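Long-range contacts in poly-gamma-glutamate hydrolase (Bacillus phage phiNIT1, PDB 3A9L), which hydrolyses the gamma-glutamyl linkages of bacterial poly-gamma-glutamate as a zinc-dependent peptidase of a bacteriophage: residues A[34-39]-A[98-103]; A[91-96]-A[150-155]; A[110-115]-A[134-139]; A[128-133]-A[193-198]. One frame throughout, in Å; residues are numbered along the deposited sequence.

The four contacts sample one open alpha/beta fold built on a mixed sheet. Contact 1 joins two parallel strands in its middle and carries the zinc ligand His103. Contact 2, its centre about 9 Å away, packs helix 87-94 and the loop before strand 162-167 on one face of these strands. Contact 3 closes the sheet edge at strand 138-139, centre about 17 Å from that of contact 1; contact 4, centre about 10 Å from that of contact 3, packs helix 120-132 against helix 190-209. Along the chain contact 1 closes before contacts 3 and 4 open; contact 2 interleaves with 1 and 4, contact 3 with 4, and contact 3 falls between contact 2's segments. The zinc site thus adjoins central strands.

Contact 1. Residues A[34-39]-A[98-103]; sequences MIYFSP and DAVSFH. With ZN (zinc ion), chain C.
Strands 34-38 and 98-103 run parallel in the middle of the mixed sheet, with Tyr36 level with Val100 and Phe37 with Ser101. Val100 N donates to Ile35 O at 3.1 Å, Phe37 N to Val100 O, and Phe102 N to Phe37 O, each nearly along the C=O axis. The Tyr36 side chain leaves the backbone with CG anti to the carbonyl carbon (chi1 -65°). Its CB lies 3.8 Å from Phe102 CE1, and CG is only slightly farther from the same atom. CD1 is wedged between Val100 CB and Phe102 CE1, 3.5 Å from each, and CE1 continues along the valine to CB and CG2. Met34 SD sits over one face of the ring, offset toward the rim, and the tip, OH, hydrogen-bonds to Glu203. The rings of Tyr36 and Phe102 meet rim to rim, their planes 49° apart. On the face bearing Phe37, that ring has Ser101 CB over it and Ala99 CB at its edge. At the zinc end, Ser38 OG donates to Phe102 O at 2.9 Å. Beyond it, His103 ND1 binds the zinc at 2.1 Å, with His40 and Glu45 as further protein ligands. Helix 48-59 packs on Tyr36 and Phe102, helix 87-94 packs on Ile35, Phe37 and Ala99 from the other face, and strand 162-167 flanks strand 98-103.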
loop_
_atom_site.group_PDB
_atom_site.type_symbol
_atom_site.label_atom_id
_atom_site.label_comp_id
_atom_site.label_asym_id
_atom_site.label_seq_id
_atom_site.Cartn_x
_atom_site.Cartn_y
_atom_site.Cartn_z
ATOM N N MET A 34 15.028 -1.429 -4.773
ATOM C CA MET A 34 14.991 -2.025 -3.437
ATOM C C MET A 34 13.608 -2.040 -2.772
ATOM O O MET A 34 12.873 -1.037 -2.797
ATOM C CB MET A 34 15.994 -1.294 -2.522
ATOM C CG MET A 34 16.117 -1.842 -1.108
ATOM S SD MET A 34 16.436 -3.610 -1.038
ATOM C CE MET A 34 18.184 -3.671 -1.207
ATOM N N ILE A 35 13.257 -3.176 -2.157
ATOM C CA ILE A 35 11.973 -3.306 -1.488
ATOM C C ILE A 35 12.190 -3.983 -0.117
ATOM O O ILE A 35 12.826 -5.017 -0.028
ATOM C CB ILE A 35 10.948 -4.134 -2.336
ATOM C CG1 ILE A 35 9.632 -4.313 -1.575
ATOM C CG2 ILE A 35 11.563 -5.481 -2.792
ATOM C CD1 ILE A 35 8.496 -5.023 -2.363
ATOM N N TYR A 36 11.682 -3.352 0.933
ATOM C CA TYR A 36 11.792 -3.885 2.257
ATOM C C TYR A 36 10.445 -4.387 2.645
ATOM O O TYR A 36 9.444 -3.689 2.496
ATOM C CB TYR A 36 12.224 -2.789 3.212
ATOM C CG TYR A 36 13.597 -2.268 2.931
ATOM C CD1 TYR A 36 14.717 -3.035 3.241
ATOM C CD2 TYR A 36 13.787 -1.026 2.329
ATOM C CE1 TYR A 36 15.997 -2.565 3.007
ATOM C CE2 TYR A 36 15.090 -0.557 2.068
ATOM C CZ TYR A 36 16.173 -1.341 2.433
ATOM O OH TYR A 36 17.458 -0.920 2.195
ATOM N N PHE A 37 10.399 -5.612 3.145
ATOM C CA PHE A 37 9.083 -6.227 3.319
ATOM C C PHE A 37 9.066 -7.361 4.316
ATOM O O PHE A 37 10.100 -7.899 4.694
ATOM C CB PHE A 37 8.525 -6.683 1.959
ATOM C CG PHE A 37 9.061 -7.992 1.494
ATOM C CD1 PHE A 37 10.304 -8.077 0.850
ATOM C CD2 PHE A 37 8.339 -9.155 1.719
ATOM C CE1 PHE A 37 10.802 -9.322 0.435
ATOM C CE2 PHE A 37 8.829 -10.402 1.316
ATOM C CZ PHE A 37 10.060 -10.492 0.688
ATOM N N SER A 38 7.866 -7.711 4.759
ATOM C CA SER A 38 7.687 -8.878 5.593
ATOM C C SER A 38 6.366 -9.610 5.245
ATOM O O SER A 38 5.328 -8.976 5.040
ATOM C CB SER A 38 7.766 -8.521 7.072
ATOM O OG SER A 38 7.435 -9.664 7.843
ATOM N N PRO A 39 6.426 -10.951 5.125
ATOM C CA PRO A 39 5.185 -11.716 4.977
ATOM C C PRO A 39 4.511 -12.009 6.323
ATOM O O PRO A 39 3.374 -12.519 6.361
ATOM C CB PRO A 39 5.652 -13.020 4.323
ATOM C CG PRO A 39 7.076 -13.205 4.761
ATOM C CD PRO A 39 7.639 -11.783 4.933
ATOM N N ASP A 98 16.458 -5.826 -5.953
ATOM C CA ASP A 98 16.914 -6.302 -4.676
ATOM C C ASP A 98 15.741 -6.376 -3.723
ATOM O O ASP A 98 14.726 -5.715 -3.932
ATOM C CB ASP A 98 18.006 -5.379 -4.129
ATOM C CG ASP A 98 19.263 -5.399 -4.980
ATOM O OD1 ASP A 98 19.817 -6.493 -5.219
ATOM O OD2 ASP A 98 19.713 -4.330 -5.430
ATOM N N ALA A 99 15.889 -7.182 -2.670
ATOM C CA ALA A 99 14.869 -7.307 -1.643
ATOM C C ALA A 99 15.509 -7.666 -0.320
ATOM O O ALA A 99 16.430 -8.492 -0.267
ATOM C CB ALA A 99 13.828 -8.377 -2.035
ATOM N N VAL A 100 15.056 -6.994 0.725
ATOM C CA VAL A 100 15.428 -7.333 2.107
ATOM C C VAL A 100 14.174 -7.693 2.917
ATOM O O VAL A 100 13.251 -6.878 3.058
ATOM C CB VAL A 100 16.200 -6.171 2.766
ATOM C CG1 VAL A 100 16.468 -6.456 4.225
ATOM C CG2 VAL A 100 17.519 -5.931 2.061
ATOM N N SER A 101 14.137 -8.898 3.486
ATOM C CA SER A 101 12.923 -9.347 4.206
ATOM C C SER A 101 13.167 -9.289 5.708
ATOM O O SER A 101 14.276 -9.476 6.136
ATOM C CB SER A 101 12.542 -10.756 3.814
ATOM O OG SER A 101 13.561 -11.683 4.142
ATOM N N PHE A 102 12.137 -9.023 6.497
ATOM C CA PHE A 102 12.319 -8.922 7.941
ATOM C C PHE A 102 11.442 -9.931 8.704
ATOM O O PHE A 102 10.222 -9.929 8.569
ATOM C CB PHE A 102 12.031 -7.498 8.428
ATOM C CG PHE A 102 12.941 -6.448 7.833
ATOM C CD1 PHE A 102 12.710 -5.934 6.549
ATOM C CD2 PHE A 102 14.031 -5.989 8.549
ATOM C CE1 PHE A 102 13.568 -4.951 5.990
ATOM C CE2 PHE A 102 14.878 -5.004 8.015
ATOM C CZ PHE A 102 14.652 -4.507 6.730
ATOM N N HIS A 103 12.083 -10.733 9.550
ATOM C CA HIS A 103 11.436 -11.857 10.246
ATOM C C HIS A 103 11.660 -11.866 11.716
ATOM O O HIS A 103 12.624 -11.279 12.233
ATOM C CB HIS A 103 11.891 -13.196 9.669
ATOM C CG HIS A 103 11.302 -13.494 8.325
ATOM N ND1 HIS A 103 10.146 -14.221 8.172
ATOM C CD2 HIS A 103 11.698 -13.140 7.076
ATOM C CE1 HIS A 103 9.854 -14.305 6.885
ATOM N NE2 HIS A 103 10.783 -13.663 6.200
HETATM ZN ZN ZN C . 8.866 -15.096 9.582
HETATM O O HOH W 1 10.483 -15.964 10.929
#

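Contact 2. Residues A[91-96]-A[150-155]; sequences CMLSKH and DNIVNR
The C-terminal end of helix 87-94 meets a short 3-10 turn at residues 152-153, within the loop that leads to strand 162-167 of the alpha/beta fold. Leu93 and Ile152 carry the apolar contact, their side chains crossing at about a right angle. Ile152 has CG1 anti to the backbone N (chi1 -176°), and the bend at chi2 brings CD1 to 3.8 Å from Leu93 CG. Leu93 points at the loop and also rests on its backbone: CB is 3.4 Å from Arg155 O, while CD1 lies 3.7 Å from Ile152 O. No hydrogen bond joins the two segments, so side-chain packing and these carbon-oxygen approaches make up the interface. Both residues also touch Phe37 of strand 34-42, which places the contact against the sheet. Arg155 takes part chiefly through its carbonyl O, and the end of its side chain leads away. Each partner is shaped by local bonds. Ser94 OG donates to Cys91 O, and His96 ND1 to Met92 O, which also accepts from Lys95 N. Across from them, an Asx turn at Asn151 leads into the 3-10 segment: Asn151 OD1 accepts from Val153 N at 3.1 Å, in the carbonyl plane and on a lone pair.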
loop_
_atom_site.group_PDB
_atom_site.type_symbol
_atom_site.label_atom_id
_atom_site.label_comp_id
_atom_site.label_asym_id
_atom_site.label_seq_id
_atom_site.Cartn_x
_atom_site.Cartn_y
_atom_site.Cartn_z
ATOM N N CYS A 91 4.200 -10.072 -7.299
ATOM C CA CYS A 91 4.277 -9.056 -8.330
ATOM C C CYS A 91 5.324 -8.008 -7.891
ATOM O O CYS A 91 6.230 -7.679 -8.635
ATOM C CB CYS A 91 2.892 -8.469 -8.602
ATOM S SG CYS A 91 2.795 -7.414 -10.038
ATOM N N MET A 92 5.223 -7.507 -6.670
ATOM C CA MET A 92 6.184 -6.526 -6.160
ATOM C C MET A 92 7.620 -7.052 -6.216
ATOM O O MET A 92 8.501 -6.416 -6.780
ATOM C CB MET A 92 5.821 -6.111 -4.727
ATOM C CG MET A 92 4.641 -5.187 -4.666
ATOM S SD MET A 92 5.118 -3.556 -5.300
ATOM C CE MET A 92 6.120 -2.908 -3.991
ATOM N N LEU A 93 7.853 -8.250 -5.683
ATOM C CA LEU A 93 9.226 -8.776 -5.700
ATOM C C LEU A 93 9.843 -8.730 -7.095
ATOM O O LEU A 93 10.982 -8.270 -7.251
ATOM C CB LEU A 93 9.310 -10.186 -5.094
ATOM C CG LEU A 93 9.571 -10.222 -3.569
ATOM C CD1 LEU A 93 11.000 -9.854 -3.345
ATOM C CD2 LEU A 93 8.651 -9.266 -2.800
ATOM N N SER A 94 9.078 -9.166 -8.096
ATOM C CA SER A 94 9.543 -9.288 -9.470
ATOM C C SER A 94 9.858 -7.958 -10.125
ATOM O O SER A 94 10.522 -7.929 -11.177
ATOM C CB SER A 94 8.492 -9.993 -10.330
ATOM O OG SER A 94 7.416 -9.084 -10.567
ATOM N N LYS A 95 9.354 -6.879 -9.527
ATOM C CA LYS A 95 9.546 -5.509 -10.035
ATOM C C LYS A 95 10.731 -4.776 -9.375
ATOM O O LYS A 95 11.010 -3.595 -9.649
ATOM C CB LYS A 95 8.241 -4.715 -9.874
ATOM C CG LYS A 95 7.021 -5.306 -10.581
ATOM C CD LYS A 95 7.272 -5.535 -12.069
ATOM C CE LYS A 95 5.956 -5.720 -12.838
ATOM N NZ LYS A 95 4.981 -6.575 -12.109
ATOM N N HIS A 96 11.450 -5.494 -8.515
ATOM C CA HIS A 96 12.608 -4.916 -7.841
ATOM C C HIS A 96 13.848 -5.769 -8.010
ATOM O O HIS A 96 13.811 -6.995 -7.863
ATOM C CB HIS A 96 12.351 -4.736 -6.351
ATOM C CG HIS A 96 11.212 -3.832 -6.052
ATOM N ND1 HIS A 96 9.903 -4.239 -6.132
ATOM C CD2 HIS A 96 11.183 -2.534 -5.674
ATOM C CE1 HIS A 96 9.114 -3.227 -5.818
ATOM N NE2 HIS A 96 9.868 -2.179 -5.553
ATOM N N ASP A 150 12.928 -20.771 -3.702
ATOM C CA ASP A 150 11.544 -20.569 -3.263
ATOM C C ASP A 150 11.366 -19.420 -2.281
ATOM O O ASP A 150 10.389 -18.692 -2.377
ATOM C CB ASP A 150 11.020 -21.804 -2.577
ATOM C CG ASP A 150 10.951 -23.006 -3.503
ATOM O OD1 ASP A 150 10.802 -22.824 -4.732
ATOM O OD2 ASP A 150 11.013 -24.142 -2.972
ATOM N N ASN A 151 12.262 -19.296 -1.306
ATOM C CA ASN A 151 12.107 -18.241 -0.305
ATOM C C ASN A 151 11.704 -16.895 -0.943
ATOM O O ASN A 151 12.472 -16.303 -1.709
ATOM C CB ASN A 151 13.376 -18.093 0.544
ATOM C CG ASN A 151 13.161 -17.185 1.767
ATOM O OD1 ASN A 151 12.732 -16.029 1.634
ATOM N ND2 ASN A 151 13.467 -17.704 2.960
ATOM N N ILE A 152 10.508 -16.412 -0.636
ATOM C CA ILE A 152 10.047 -15.134 -1.230
ATOM C C ILE A 152 11.138 -14.050 -1.468
ATOM O O ILE A 152 11.161 -13.432 -2.541
ATOM C CB ILE A 152 8.822 -14.523 -0.497
ATOM C CG1 ILE A 152 8.323 -13.253 -1.215
ATOM C CG2 ILE A 152 9.128 -14.218 0.976
ATOM C CD1 ILE A 152 7.773 -13.480 -2.634
ATOM N N VAL A 153 12.034 -13.836 -0.504
ATOM C CA VAL A 153 13.106 -12.833 -0.640
ATOM C C VAL A 153 14.035 -13.015 -1.859
ATOM O O VAL A 153 14.482 -12.022 -2.434
ATOM C CB VAL A 153 13.952 -12.630 0.669
ATOM C CG1 VAL A 153 15.116 -13.565 0.681
ATOM C CG2 VAL A 153 14.469 -11.189 0.737
ATOM N N ASN A 154 14.278 -14.259 -2.291
ATOM C CA ASN A 154 15.112 -14.512 -3.495
ATOM C C ASN A 154 14.297 -14.527 -4.799
ATOM O O ASN A 154 14.799 -14.961 -5.877
ATOM C CB ASN A 154 15.849 -15.853 -3.361
ATOM C CG ASN A 154 16.759 -15.911 -2.135
ATOM O OD1 ASN A 154 17.406 -14.910 -1.747
ATOM N ND2 ASN A 154 16.769 -17.089 -1.474
ATOM N N ARG A 155 13.048 -14.068 -4.715
ATOM C CA ARG A 155 12.224 -13.997 -5.906
ATOM C C ARG A 155 12.066 -12.540 -6.359
ATOM O O ARG A 155 11.160 -12.218 -7.131
ATOM C CB ARG A 155 10.875 -14.668 -5.693
ATOM C CG ARG A 155 10.995 -16.122 -5.236
ATOM C CD ARG A 155 9.626 -16.692 -5.047
ATOM N NE ARG A 155 8.879 -16.704 -6.304
ATOM C CZ ARG A 155 7.580 -16.970 -6.390
ATOM N NH1 ARG A 155 6.877 -17.274 -5.299
ATOM N NH2 ARG A 155 6.989 -16.963 -7.578
#

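Contact 3. Residues A[110-115]-A[134-139]; sequences NKNTLV and GIAAEV
Asn112 ND2 donates to Glu138 OE2 at 2.7 Å in an almost straight bond (176°). The acceptor lies in the amide plane of Asn112, whereas the nitrogen meets the carboxylate from above its plane; the two flat groups are turned 47° apart. A water reinforces the pair by donating both to Asn112 OD1 and to Glu138 OE2, so OE2 is gripped twice. Glu138 reaches this position with CG in the crowded place between its backbone N and carbonyl carbon (chi1 64°), and its chain then extends alongside Leu114, whose CD2 is 3.6 Å from Glu138 CG. Beneath the side chains, Glu138 N donates to Thr113 O at 2.8 Å and Val115 N to Glu138 O at 2.9 Å. These bonds pair the parallel strands of a beta-alpha-beta unit, strand 113-116, helix 120-132 and strand 138-139, the last being an outermost strand of the sheet within this chain. A second water bridges Thr113 OG1 and Ala136 O, and that hydroxyl also hydrogen-bonds to Tyr195 OH. Gly134, with positive phi, is the C-prime residue of the Schellman motif ending helix 120-132, and Asn131 ND2 hydrogen-bonds to the carbonyl oxygens of Ile135 and Ala137.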
loop_
_atom_site.group_PDB
_atom_site.type_symbol
_atom_site.label_atom_id
_atom_site.label_comp_id
_atom_site.label_asym_id
_atom_site.label_seq_id
_atom_site.Cartn_x
_atom_site.Cartn_y
_atom_site.Cartn_z
ATOM N N ASN A 110 17.978 -14.371 24.211
ATOM C CA ASN A 110 19.163 -13.786 23.572
ATOM C C ASN A 110 18.759 -12.835 22.506
ATOM O O ASN A 110 17.938 -13.176 21.667
ATOM C CB ASN A 110 20.019 -14.838 22.872
ATOM C CG ASN A 110 20.384 -15.944 23.766
ATOM O OD1 ASN A 110 21.327 -15.829 24.536
ATOM N ND2 ASN A 110 19.633 -17.032 23.699
ATOM N N LYS A 111 19.400 -11.672 22.526
ATOM C CA LYS A 111 19.341 -10.721 21.427
ATOM C C LYS A 111 20.305 -11.109 20.311
ATOM O O LYS A 111 21.539 -11.107 20.492
ATOM C CB LYS A 111 19.643 -9.314 21.942
ATOM C CG LYS A 111 18.583 -8.791 22.903
ATOM C CD LYS A 111 18.499 -7.259 22.863
ATOM C CE LYS A 111 19.843 -6.620 23.226
ATOM N NZ LYS A 111 19.657 -5.185 23.605
ATOM N N ASN A 112 19.728 -11.440 19.155
ATOM C CA ASN A 112 20.500 -11.813 18.004
ATOM C C ASN A 112 19.748 -11.615 16.705
ATOM O O ASN A 112 18.511 -11.672 16.675
ATOM C CB ASN A 112 20.952 -13.275 18.130
ATOM C CG ASN A 112 22.202 -13.537 17.375
ATOM O OD1 ASN A 112 22.768 -12.641 16.786
ATOM N ND2 ASN A 112 22.657 -14.779 17.388
ATOM N N THR A 113 20.515 -11.408 15.640
ATOM C CA THR A 113 20.015 -11.377 14.280
ATOM C C THR A 113 20.831 -12.331 13.395
ATOM O O THR A 113 22.059 -12.252 13.370
ATOM C CB THR A 113 20.058 -9.947 13.694
ATOM O OG1 THR A 113 19.214 -9.085 14.486
ATOM C CG2 THR A 113 19.578 -9.956 12.245
ATOM N N LEU A 114 20.110 -13.207 12.682
ATOM C CA LEU A 114 20.668 -14.240 11.819
ATOM C C LEU A 114 20.319 -13.885 10.383
ATOM O O LEU A 114 19.138 -13.911 9.980
ATOM C CB LEU A 114 20.130 -15.638 12.201
ATOM C CG LEU A 114 20.154 -16.015 13.698
ATOM C CD1 LEU A 114 19.360 -17.283 13.966
ATOM C CD2 LEU A 114 21.596 -16.164 14.202
ATOM N N VAL A 115 21.354 -13.522 9.625
ATOM C CA VAL A 115 21.173 -12.937 8.298
ATOM C C VAL A 115 21.550 -13.951 7.214
ATOM O O VAL A 115 22.658 -14.489 7.215
ATOM C CB VAL A 115 22.033 -11.662 8.140
ATOM C CG1 VAL A 115 21.627 -10.873 6.892
ATOM C CG2 VAL A 115 21.917 -10.778 9.380
ATOM N N GLY A 134 26.793 -1.983 17.551
ATOM C CA GLY A 134 26.787 -2.769 18.794
ATOM C C GLY A 134 25.614 -3.719 18.872
ATOM O O GLY A 134 25.201 -4.109 19.968
ATOM N N ILE A 135 25.062 -4.067 17.707
ATOM C CA ILE A 135 23.892 -4.932 17.615
ATOM C C ILE A 135 24.343 -6.292 17.132
ATOM O O ILE A 135 25.002 -6.406 16.096
ATOM C CB ILE A 135 22.834 -4.361 16.645
ATOM C CG1 ILE A 135 22.219 -3.092 17.246
ATOM C CG2 ILE A 135 21.734 -5.387 16.386
ATOM C CD1 ILE A 135 21.901 -2.038 16.203
ATOM N N ALA A 136 23.999 -7.299 17.924
ATOM C CA ALA A 136 24.372 -8.677 17.704
ATOM C C ALA A 136 23.826 -9.127 16.366
ATOM O O ALA A 136 22.640 -8.956 16.084
ATOM C CB ALA A 136 23.827 -9.537 18.825
ATOM N N ALA A 137 24.702 -9.661 15.530
ATOM C CA ALA A 137 24.328 -10.099 14.200
ATOM C C ALA A 137 25.358 -11.053 13.614
ATOM O O ALA A 137 26.574 -10.840 13.733
ATOM C CB ALA A 137 24.103 -8.889 13.287
ATOM N N GLU A 138 24.877 -12.124 12.994
ATOM C CA GLU A 138 25.781 -13.071 12.325
ATOM C C GLU A 138 25.169 -13.672 11.067
ATOM O O GLU A 138 23.939 -13.656 10.893
ATOM C CB GLU A 138 26.189 -14.200 13.282
ATOM C CG GLU A 138 25.012 -15.039 13.705
ATOM C CD GLU A 138 25.318 -15.894 14.896
ATOM O OE1 GLU A 138 25.979 -16.945 14.731
ATOM O OE2 GLU A 138 24.898 -15.506 15.989
ATOM N N VAL A 139 26.026 -14.215 10.201
ATOM C CA VAL A 139 25.569 -15.035 9.046
ATOM C C VAL A 139 24.866 -16.281 9.570
ATOM O O VAL A 139 25.378 -16.981 10.426
ATOM C CB VAL A 139 26.714 -15.392 8.038
ATOM C CG1 VAL A 139 26.246 -16.456 6.980
ATOM C CG2 VAL A 139 27.187 -14.164 7.346
HETATM O O HOH W 2 25.491 -12.683 16.166
HETATM O O HOH W 3 20.348 -8.587 16.813
#

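Contact 4. Residues A[128-133]-A[193-198]; sequences SKLNSK and LDYAEA
Leu130 has CG anti to its carbonyl carbon (chi1 -63°); chi2 holds CD1 anti to CA and turns the other branch, CD2, toward helix 193-198. There the methyl lies over the centre of the Tyr195 ring, 3.8 Å from the centroid, in a CH-pi contact. The same CD2 presses on Ala198 CB at 3.4 Å, tighter than a usual van der Waals contact. Tyr195 starts out pointing away from the other helix, but CG anti to the backbone N (chi1 -160°) brings its ring back beneath Leu130, with OH directed to Thr113. The two helices run roughly antiparallel, their short axes 149° apart and 8.8 Å at closest approach, joining helix 120-132 to helix 190-209 on one side of the sheet. Ala198 CB points at the partner helix, 3.8 Å from Lys129 CB, which also lies 3.3 Å from Ala198 O. Lys129 then bends away to a salt bridge with Glu205. In Lys133, chi1 sets CG near Asp194 O; bends at chi2, chi3 and chi4 bring NZ to 3.3 Å from Glu197 CG. Its ammonium forms a salt bridge with Glu201, while Glu197 OE2 is in one with Lys200. A water donates to both Lys133 O and Asp194 OD2.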
loop_
_atom_site.group_PDB
_atom_site.type_symbol
_atom_site.label_atom_id
_atom_site.label_comp_id
_atom_site.label_asym_id
_atom_site.label_seq_id
_atom_site.Cartn_x
_atom_site.Cartn_y
_atom_site.Cartn_z
ATOM N N SER A 128 27.670 -6.494 9.035
ATOM C CA SER A 128 28.759 -5.642 9.429
ATOM C C SER A 128 28.292 -4.298 9.988
ATOM O O SER A 128 28.886 -3.812 10.956
ATOM C CB SER A 128 29.745 -5.505 8.288
ATOM O OG SER A 128 30.783 -4.617 8.617
ATOM N N LYS A 129 27.215 -3.726 9.437
ATOM C CA LYS A 129 26.646 -2.478 10.001
ATOM C C LYS A 129 25.988 -2.697 11.353
ATOM O O LYS A 129 26.181 -1.904 12.292
ATOM C CB LYS A 129 25.633 -1.811 9.060
ATOM C CG LYS A 129 26.157 -1.232 7.733
ATOM C CD LYS A 129 27.518 -0.577 7.870
ATOM C CE LYS A 129 27.787 0.436 6.758
ATOM N NZ LYS A 129 29.190 0.860 6.885
ATOM N N LEU A 130 25.236 -3.779 11.493
ATOM C CA LEU A 130 24.553 -3.992 12.755
ATOM C C LEU A 130 25.569 -4.059 13.889
ATOM O O LEU A 130 25.453 -3.329 14.889
ATOM C CB LEU A 130 23.644 -5.230 12.721
ATOM C CG LEU A 130 22.484 -5.166 11.733
ATOM C CD1 LEU A 130 21.896 -6.541 11.659
ATOM C CD2 LEU A 130 21.429 -4.105 12.130
ATOM N N ASN A 131 26.593 -4.904 13.702
ATOM C CA ASN A 131 27.685 -4.997 14.661
ATOM C C ASN A 131 28.272 -3.653 15.032
ATOM O O ASN A 131 28.616 -3.418 16.183
ATOM C CB ASN A 131 28.822 -5.852 14.123
ATOM C CG ASN A 131 28.438 -7.297 13.914
ATOM O OD1 ASN A 131 29.200 -8.040 13.318
ATOM N ND2 ASN A 131 27.261 -7.703 14.391
ATOM N N SER A 132 28.436 -2.782 14.048
ATOM C CA SER A 132 29.170 -1.545 14.290
ATOM C C SER A 132 28.297 -0.587 15.076
ATOM O O SER A 132 28.783 0.440 15.548
ATOM C CB SER A 132 29.590 -0.899 12.984
ATOM O OG SER A 132 28.494 -0.167 12.455
ATOM N N LYS A 133 27.003 -0.902 15.170
ATOM C CA LYS A 133 26.085 -0.194 16.070
ATOM C C LYS A 133 25.940 -0.982 17.371
ATOM O O LYS A 133 25.067 -0.694 18.196
ATOM C CB LYS A 133 24.715 0.054 15.429
ATOM C CG LYS A 133 24.731 0.773 14.064
ATOM C CD LYS A 133 25.188 2.210 14.166
ATOM C CE LYS A 133 24.173 3.111 13.500
ATOM N NZ LYS A 133 24.793 4.257 12.777
ATOM N N LEU A 193 16.207 2.564 16.609
ATOM C CA LEU A 193 16.727 3.574 15.652
ATOM C C LEU A 193 18.077 3.191 15.020
ATOM O O LEU A 193 18.259 3.271 13.793
ATOM C CB LEU A 193 16.794 4.950 16.310
ATOM C CG LEU A 193 15.498 5.510 16.963
ATOM C CD1 LEU A 193 15.727 6.826 17.660
ATOM C CD2 LEU A 193 14.360 5.671 15.950
ATOM N N ASP A 194 19.022 2.789 15.866
ATOM C CA ASP A 194 20.325 2.276 15.403
ATOM C C ASP A 194 20.199 1.067 14.453
ATOM O O ASP A 194 20.961 0.926 13.470
ATOM C CB ASP A 194 21.191 1.921 16.614
ATOM C CG ASP A 194 21.609 3.146 17.439
ATOM O OD1 ASP A 194 21.553 4.275 16.933
ATOM O OD2 ASP A 194 22.040 2.975 18.601
ATOM N N TYR A 195 19.254 0.175 14.750
ATOM C CA TYR A 195 19.059 -1.020 13.931
ATOM C C TYR A 195 18.635 -0.537 12.543
ATOM O O TYR A 195 19.301 -0.824 11.544
ATOM C CB TYR A 195 18.003 -1.940 14.572
ATOM C CG TYR A 195 18.042 -3.394 14.121
ATOM C CD1 TYR A 195 17.591 -3.762 12.851
ATOM C CD2 TYR A 195 18.489 -4.384 14.969
ATOM C CE1 TYR A 195 17.619 -5.068 12.430
ATOM C CE2 TYR A 195 18.510 -5.721 14.560
ATOM C CZ TYR A 195 18.073 -6.049 13.290
ATOM O OH TYR A 195 18.072 -7.351 12.859
ATOM N N ALA A 196 17.568 0.256 12.491
ATOM C CA ALA A 196 17.070 0.735 11.231
ATOM C C ALA A 196 18.118 1.551 10.420
ATOM O O ALA A 196 18.230 1.377 9.199
ATOM C CB ALA A 196 15.766 1.483 11.423
ATOM N N GLU A 197 18.936 2.358 11.103
ATOM C CA GLU A 197 20.030 3.123 10.468
ATOM C C GLU A 197 21.113 2.200 9.907
ATOM O O GLU A 197 21.637 2.432 8.820
ATOM C CB GLU A 197 20.643 4.110 11.457
ATOM C CG GLU A 197 21.993 4.737 11.012
ATOM C CD GLU A 197 21.833 5.843 9.947
ATOM O OE1 GLU A 197 20.692 6.281 9.691
ATOM O OE2 GLU A 197 22.842 6.249 9.339
ATOM N N ALA A 198 21.439 1.146 10.651
ATOM C CA ALA A 198 22.370 0.120 10.143
ATOM C C ALA A 198 21.957 -0.436 8.781
ATOM O O ALA A 198 22.785 -0.624 7.916
ATOM C CB ALA A 198 22.529 -1.005 11.142
HETATM O O HOH W 4 22.376 0.154 19.750
#